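Local atomic coordinates of probable hydrolase (Pseudomonas aeruginosa, PDB entry 7AL6), a protein that is of unknown function but has the alpha/beta hydrolase fold and may act as a lipolytic or related hydrolase. Residues Lys165-Arg170 against Ala181-Ala186. Residues are numbered along the deposited sequence; the frame is centred on the assembly and turned at random.
Sequences KAVEAR and AAELLA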
ATOM      1  N   LYS A 165     -31.837   8.401   9.686  1.00 55.76           N
ATOM      2  CA  LYS A 165     -31.537   7.254  10.532  1.00 62.47           C
ATOM      3  C   LYS A 165     -30.051   7.195  10.868  1.00 65.06           C
ATOM      4  O   LYS A 165     -29.678   6.733  11.958  1.00 47.35           O
ATOM      5  CB  LYS A 165     -31.968   5.953   9.848  1.00 66.01           C
ATOM      6  CG  LYS A 165     -33.493   5.738   9.721  1.00 75.68           C
ATOM      7  CD  LYS A 165     -34.254   5.913  11.036  1.00 71.43           C
ATOM      8  CE  LYS A 165     -35.254   4.768  11.248  1.00 70.60           C
ATOM      9  NZ  LYS A 165     -36.210   5.036  12.353  1.00 73.95           N
ATOM     10  N   ALA A 166     -29.190   7.643   9.940  1.00 50.49           N
ATOM     11  CA  ALA A 166     -27.757   7.701  10.237  1.00 53.18           C
ATOM     12  C   ALA A 166     -27.470   8.722  11.339  1.00 42.14           C
ATOM     13  O   ALA A 166     -26.688   8.453  12.261  1.00 41.88           O
ATOM     14  CB  ALA A 166     -26.977   8.034   8.961  1.00 48.54           C
ATOM     15  N   VAL A 167     -28.142   9.870  11.275  1.00 35.44           N
ATOM     16  CA  VAL A 167     -28.012  10.919  12.281  1.00 43.57           C
ATOM     17  C   VAL A 167     -28.441  10.410  13.649  1.00 53.33           C
ATOM     18  O   VAL A 167     -27.687  10.484  14.631  1.00 43.24           O
ATOM     19  CB  VAL A 167     -28.851  12.139  11.869  1.00 39.48           C
ATOM     20  CG1 VAL A 167     -29.146  13.045  13.069  1.00 46.82           C
ATOM     21  CG2 VAL A 167     -28.164  12.890  10.755  1.00 47.08           C
ATOM     22  N   GLU A 168     -29.686   9.931  13.742  1.00 48.55           N
ATOM     23  CA  GLU A 168     -30.187   9.404  15.006  1.00 48.76           C
ATOM     24  C   GLU A 168     -29.302   8.296  15.542  1.00 47.41           C
ATOM     25  O   GLU A 168     -29.139   8.175  16.759  1.00 51.36           O
ATOM     26  CB  GLU A 168     -31.631   8.915  14.830  1.00 56.14           C
ATOM     27  CG  GLU A 168     -32.606  10.072  14.617  1.00 61.96           C
ATOM     28  CD  GLU A 168     -33.898   9.676  13.912  1.00 74.69           C
ATOM     29  OE1 GLU A 168     -34.536  10.579  13.320  1.00 78.46           O
ATOM     30  OE2 GLU A 168     -34.281   8.484  13.965  1.00 66.48           O
ATOM     31  N   ALA A 169     -28.675   7.500  14.675  1.00 42.49           N
ATOM     32  CA  ALA A 169     -27.749   6.512  15.220  1.00 43.59           C
ATOM     33  C   ALA A 169     -26.588   7.185  15.963  1.00 47.66           C
ATOM     34  O   ALA A 169     -26.036   6.608  16.917  1.00 44.16           O
ATOM     35  CB  ALA A 169     -27.249   5.597  14.111  1.00 51.60           C
ATOM     36  N   ARG A 170     -26.214   8.412  15.557  1.00 39.25           N
ATOM     37  CA  ARG A 170     -25.085   9.110  16.184  1.00 49.21           C
ATOM     38  C   ARG A 170     -25.513   9.828  17.468  1.00 48.51           C
ATOM     39  O   ARG A 170     -24.694  10.019  18.364  1.00 43.82           O
ATOM     40  CB  ARG A 170     -24.455  10.103  15.189  1.00 39.25           C
ATOM     41  CG  ARG A 170     -23.278  10.945  15.719  1.00 37.91           C
ATOM     42  CD  ARG A 170     -22.107  10.118  16.143  1.00 34.50           C
ATOM     43  NE  ARG A 170     -20.993  10.921  16.687  1.00 41.63           N
ATOM     44  CZ  ARG A 170     -20.899  11.282  17.967  1.00 49.08           C
ATOM     45  NH1 ARG A 170     -21.848  10.911  18.829  1.00 49.09           N
ATOM     46  NH2 ARG A 170     -19.864  11.999  18.395  1.00 39.35           N
ATOM     47  N   ALA A 181     -25.551  18.864  16.116  1.00 34.20           N
ATOM     48  CA  ALA A 181     -24.194  18.353  16.208  1.00 36.32           C
ATOM     49  C   ALA A 181     -24.029  17.100  15.358  1.00 38.08           C
ATOM     50  O   ALA A 181     -23.062  16.974  14.592  1.00 30.50           O
ATOM     51  CB  ALA A 181     -23.836  18.052  17.671  1.00 29.18           C
ATOM     52  N   ALA A 182     -24.963  16.156  15.499  1.00 28.64           N
ATOM     53  CA  ALA A 182     -24.899  14.901  14.760  1.00 29.59           C
ATOM     54  C   ALA A 182     -25.050  15.123  13.262  1.00 34.81           C
ATOM     55  O   ALA A 182     -24.318  14.513  12.472  1.00 30.82           O
ATOM     56  CB  ALA A 182     -25.936  13.939  15.305  1.00 30.53           C
ATOM     57  N   GLU A 183     -25.932  16.049  12.860  1.00 27.46           N
ATOM     58  CA  GLU A 183     -26.029  16.464  11.462  1.00 37.03           C
ATOM     59  C   GLU A 183     -24.712  17.040  10.946  1.00 35.57           C
ATOM     60  O   GLU A 183     -24.292  16.738   9.822  1.00 34.43           O
ATOM     61  CB  GLU A 183     -27.154  17.508  11.294  1.00 31.21           C
ATOM     62  CG  GLU A 183     -28.538  16.909  11.538  1.00 43.14           C
ATOM     63  CD  GLU A 183     -29.703  17.891  11.377  1.00 49.92           C
ATOM     64  OE1 GLU A 183     -29.490  19.096  11.120  1.00 60.34           O
ATOM     65  OE2 GLU A 183     -30.847  17.426  11.547  1.00 59.53           O
ATOM     66  N   LEU A 184     -24.100  17.958  11.703  1.00 28.99           N
ATOM     67  CA  LEU A 184     -22.854  18.577  11.260  1.00 32.11           C
ATOM     68  C   LEU A 184     -21.755  17.528  11.082  1.00 25.56           C
ATOM     69  O   LEU A 184     -21.077  17.479  10.057  1.00 29.63           O
ATOM     70  CB  LEU A 184     -22.454  19.662  12.262  1.00 35.32           C
ATOM     71  CG  LEU A 184     -23.309  20.924  12.203  1.00 35.51           C
ATOM     72  CD1 LEU A 184     -23.086  21.795  13.447  1.00 35.27           C
ATOM     73  CD2 LEU A 184     -23.017  21.706  10.959  1.00 41.57           C
ATOM     74  N   LEU A 185     -21.601  16.638  12.050  1.00 25.08           N
ATOM     75  CA  LEU A 185     -20.630  15.578  11.902  1.00 31.37           C
ATOM     76  C   LEU A 185     -20.955  14.653  10.728  1.00 37.26           C
ATOM     77  O   LEU A 185     -20.035  14.171  10.053  1.00 27.86           O
ATOM     78  CB  LEU A 185     -20.533  14.808  13.196  1.00 28.03           C
ATOM     79  CG  LEU A 185     -19.896  15.591  14.354  1.00 30.39           C
ATOM     80  CD1 LEU A 185     -20.179  14.852  15.640  1.00 23.09           C
ATOM     81  CD2 LEU A 185     -18.401  15.760  14.140  1.00 28.64           C
ATOM     82  N   ALA A 186     -22.253  14.393  10.471  1.00 33.56           N
ATOM     83  CA  ALA A 186     -22.676  13.517   9.378  1.00 34.69           C
ATOM     84  C   ALA A 186     -22.297  14.061   8.003  1.00 27.36           C
ATOM     85  O   ALA A 186     -22.084  13.280   7.077  1.00 34.57           O
ATOM     86  CB  ALA A 186     -24.198  13.308   9.396  1.00 27.91           C
TER
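V167 and A182 have the nearest CA atoms of the helical segments 165-170 and 181-186, 5.6 Å apart, and the two short axes come within 8.8 Å and run at 118° to each other. The small CB of A182 points at the first helix and settles among three groups of it: V167 O at 3.9 Å, V167 CG1 at 4.0 Å and the aliphatic start of R170, whose CG lies 4.0 Å from A182 CB. V167 works with both branches. CG1, anti to the backbone N (chi1 160°), takes the alanine, while CG2 reaches E183 CG at 4.1 Å and, one turn beyond A182, the methyl CB of A186. E183 thus contributes a methylene of its stem, although its CB leaves the backbone on the far side from segment 165-170. R170 makes a second contact. Its chain bends at chi2 (61°), which turns CD out of line, and the guanidinium passes L185 obliquely, with NH2 4.0 Å from L185 CD1. No hydrogen bond spans the two segments; the arginine's charge is instead answered by a salt bridge from NH2 to D38. The contact is mostly buried and joins helices 163-172 and 179-189, which lie between sheet strands 119-125 and 229-234 in the sequence, where alpha/beta hydrolases commonly carry their cap. R170 lies near, without touching, residues that may form a Ser-His-Asp triad. W199 of strand 196-199 packs against both R170 and A186 and hydrogen-bonds to A166 O, closing one border. L267 of helix 265-268 touches A181, L184 and L185, and L3 of the second subunit packs on E183 and L184.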